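Local coordinates for protein Hep_Hag family (Burkholderia pseudomallei, PDB 3S6L) that forms part of the head of a trimeric autotransporter adhesin on the bacterial surface and probably helps the bacterium attach to host epithelial cells, at residues N120-G125 with N134-G139. Numbering follows the deposited sequence.
Sequences NSAAIG and NSVSFG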
ATOM      1  N   ASN A 120      -8.206  14.044   6.113  1.00 23.28           N
ATOM      2  CA  ASN A 120      -6.995  13.861   6.891  1.00 22.99           C
ATOM      3  C   ASN A 120      -7.030  12.643   7.825  1.00 21.75           C
ATOM      4  O   ASN A 120      -6.323  12.603   8.852  1.00 20.13           O
ATOM      5  CB  ASN A 120      -6.668  15.150   7.683  1.00 23.86           C
ATOM      6  CG  ASN A 120      -5.177  15.305   7.962  1.00 27.38           C
ATOM      7  OD1 ASN A 120      -4.326  15.051   7.077  1.00 28.41           O
ATOM      8  ND2 ASN A 120      -4.844  15.725   9.196  1.00 27.06           N
ATOM      9  N   SER A 121      -7.845  11.654   7.454  1.00 20.89           N
ATOM     10  CA  SER A 121      -8.007  10.454   8.260  1.00 20.43           C
ATOM     11  C   SER A 121      -7.339   9.278   7.618  1.00 20.25           C
ATOM     12  O   SER A 121      -6.957   9.351   6.441  1.00 21.30           O
ATOM     13  CB  SER A 121      -9.471  10.124   8.466  1.00 20.78           C
ATOM     14  OG  SER A 121     -10.086   9.763   7.243  1.00 20.24           O
ATOM     15  N   ALA A 122      -7.189   8.206   8.399  1.00 19.50           N
ATOM     16  CA  ALA A 122      -6.708   6.941   7.898  1.00 19.89           C
ATOM     17  C   ALA A 122      -7.485   5.768   8.458  1.00 19.98           C
ATOM     18  O   ALA A 122      -7.861   5.749   9.637  1.00 20.43           O
ATOM     19  CB  ALA A 122      -5.185   6.764   8.188  1.00 20.44           C
ATOM     20  N   ALA A 123      -7.686   4.771   7.607  1.00 19.80           N
ATOM     21  CA  ALA A 123      -8.360   3.544   8.004  1.00 20.01           C
ATOM     22  C   ALA A 123      -7.378   2.423   7.769  1.00 20.20           C
ATOM     23  O   ALA A 123      -6.921   2.243   6.624  1.00 21.19           O
ATOM     24  CB  ALA A 123      -9.627   3.341   7.175  1.00 19.53           C
ATOM     25  N   ILE A 124      -7.039   1.699   8.838  1.00 20.14           N
ATOM     26  CA  ILE A 124      -6.062   0.596   8.788  1.00 20.93           C
ATOM     27  C   ILE A 124      -6.767  -0.724   9.104  1.00 20.91           C
ATOM     28  O   ILE A 124      -7.368  -0.882  10.177  1.00 21.19           O
ATOM     29  CB  ILE A 124      -4.937   0.789   9.849  1.00 21.02           C
ATOM     30  CG1 ILE A 124      -4.246   2.146   9.733  1.00 23.82           C
ATOM     31  CG2 ILE A 124      -3.905  -0.301   9.780  1.00 20.99           C
ATOM     32  CD1 ILE A 124      -3.687   2.428   8.370  1.00 28.38           C
ATOM     33  N   GLY A 125      -6.692  -1.678   8.182  1.00 20.80           N
ATOM     34  CA  GLY A 125      -7.226  -3.004   8.447  1.00 20.29           C
ATOM     35  C   GLY A 125      -8.464  -3.250   7.617  1.00 20.43           C
ATOM     36  O   GLY A 125      -9.159  -2.307   7.256  1.00 20.47           O
ATOM     37  N   ASN A 134      -8.818  13.895  11.054  1.00 24.77           N
ATOM     38  CA  ASN A 134      -7.517  13.921  11.748  1.00 25.36           C
ATOM     39  C   ASN A 134      -7.373  12.767  12.725  1.00 24.61           C
ATOM     40  O   ASN A 134      -6.871  12.923  13.815  1.00 25.21           O
ATOM     41  CB  ASN A 134      -7.296  15.244  12.498  1.00 26.00           C
ATOM     42  CG  ASN A 134      -7.540  16.469  11.614  1.00 29.32           C
ATOM     43  OD1 ASN A 134      -6.920  16.625  10.558  1.00 29.06           O
ATOM     44  ND2 ASN A 134      -8.461  17.348  12.050  1.00 30.28           N
ATOM     45  N   SER A 135      -7.829  11.607  12.320  1.00 24.04           N
ATOM     46  CA  SER A 135      -7.779  10.455  13.172  1.00 24.64           C
ATOM     47  C   SER A 135      -7.368   9.224  12.353  1.00 24.08           C
ATOM     48  O   SER A 135      -7.458   9.208  11.113  1.00 23.50           O
ATOM     49  CB  SER A 135      -9.162  10.251  13.794  1.00 25.04           C
ATOM     50  OG  SER A 135     -10.016   9.676  12.833  1.00 28.23           O
ATOM     51  N   VAL A 136      -6.911   8.196  13.049  1.00 23.39           N
ATOM     52  CA  VAL A 136      -6.507   6.952  12.394  1.00 22.63           C
ATOM     53  C   VAL A 136      -7.309   5.847  13.037  1.00 22.91           C
ATOM     54  O   VAL A 136      -7.163   5.623  14.232  1.00 24.26           O
ATOM     55  CB  VAL A 136      -5.007   6.686  12.576  1.00 22.23           C
ATOM     56  CG1 VAL A 136      -4.622   5.371  11.935  1.00 22.59           C
ATOM     57  CG2 VAL A 136      -4.202   7.819  11.988  1.00 19.31           C
ATOM     58  N   SER A 137      -8.165   5.172  12.264  1.00 22.34           N
ATOM     59  CA  SER A 137      -8.989   4.097  12.783  1.00 21.38           C
ATOM     60  C   SER A 137      -8.441   2.694  12.510  1.00 21.56           C
ATOM     61  O   SER A 137      -8.030   2.374  11.372  1.00 21.19           O
ATOM     62  CB  SER A 137     -10.399   4.199  12.203  1.00 21.64           C
ATOM     63  OG  SER A 137     -11.144   3.030  12.544  1.00 21.57           O
ATOM     64  N   PHE A 138      -8.512   1.830  13.529  1.00 21.21           N
ATOM     65  CA  PHE A 138      -8.088   0.445  13.373  1.00 21.35           C
ATOM     66  C   PHE A 138      -9.266  -0.535  13.312  1.00 21.69           C
ATOM     67  O   PHE A 138      -9.100  -1.736  13.509  1.00 21.73           O
ATOM     68  CB  PHE A 138      -7.073   0.061  14.475  1.00 21.41           C
ATOM     69  CG  PHE A 138      -5.832   0.892  14.445  1.00 20.52           C
ATOM     70  CD1 PHE A 138      -4.765   0.534  13.631  1.00 20.36           C
ATOM     71  CD2 PHE A 138      -5.743   2.069  15.197  1.00 22.15           C
ATOM     72  CE1 PHE A 138      -3.614   1.314  13.595  1.00 20.72           C
ATOM     73  CE2 PHE A 138      -4.592   2.865  15.155  1.00 22.33           C
ATOM     74  CZ  PHE A 138      -3.534   2.486  14.369  1.00 19.45           C
ATOM     75  N   GLY A 139     -10.453  -0.028  13.017  1.00 21.91           N
ATOM     76  CA  GLY A 139     -11.626  -0.888  12.967  1.00 22.75           C
ATOM     77  C   GLY A 139     -12.877  -0.053  12.842  1.00 23.94           C
ATOM     78  O   GLY A 139     -12.956   0.845  12.003  1.00 24.04           O
TER
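The phenyl ring of Phe138 lies alongside Ile124, both side chains pointing the same way, and the ring carbons CD1 and CE1 do the touching. Ile124 CB approaches the ring obliquely, 3.8 Å from Phe138 CD1, while CG2 and CG1 of the isoleucine lie close to the same two ring carbons. With CG1 set beside its own backbone N (chi1 -54°), Ile124 also brings that carbon within 3.9 Å of Val136 CG1, and both valine methyls meet Ala122 CB. Beyond this apolar strip the third subunit packs its own Ile124 and Val136 against Ile124 and Phe138, respectively.

At the other end of the pair the side-chain amides of Asn120 and Asn134 meet with their planes 73° apart. Asn120 ND2 gives an N-H to a lone pair of Asn134 OD1 over 2.6 Å, and the acceptor lies close to the plane of the Asn120 amide.

Between these ends the backbones run parallel, one residue opposite its counterpart. Ala122 N donates to Ser135 O, Ala122 O accepts from Ser137 N at 2.7 Å, and Ile124 N meets Ser137 O at 2.8 Å in an almost straight bond (172°). On the side of the sheet opposite Ala122 and Val136, Ala130 of strand 129-130 packs against Ser121, Ala123 and Ser137. There Ser137 OG accepts from Gly139 N, closing an ST turn, and also bonds to Val129 O and to Asn149 ND2 of the second subunit, one of whose strands continues the parallel ladder beyond 135-137.

Equivalent residues stacked in register on successive parallel strands, with apolar side chains facing the other subunits of the trimer, are as expected for neighbouring coils of the left-handed beta-roll of a YadA-like head.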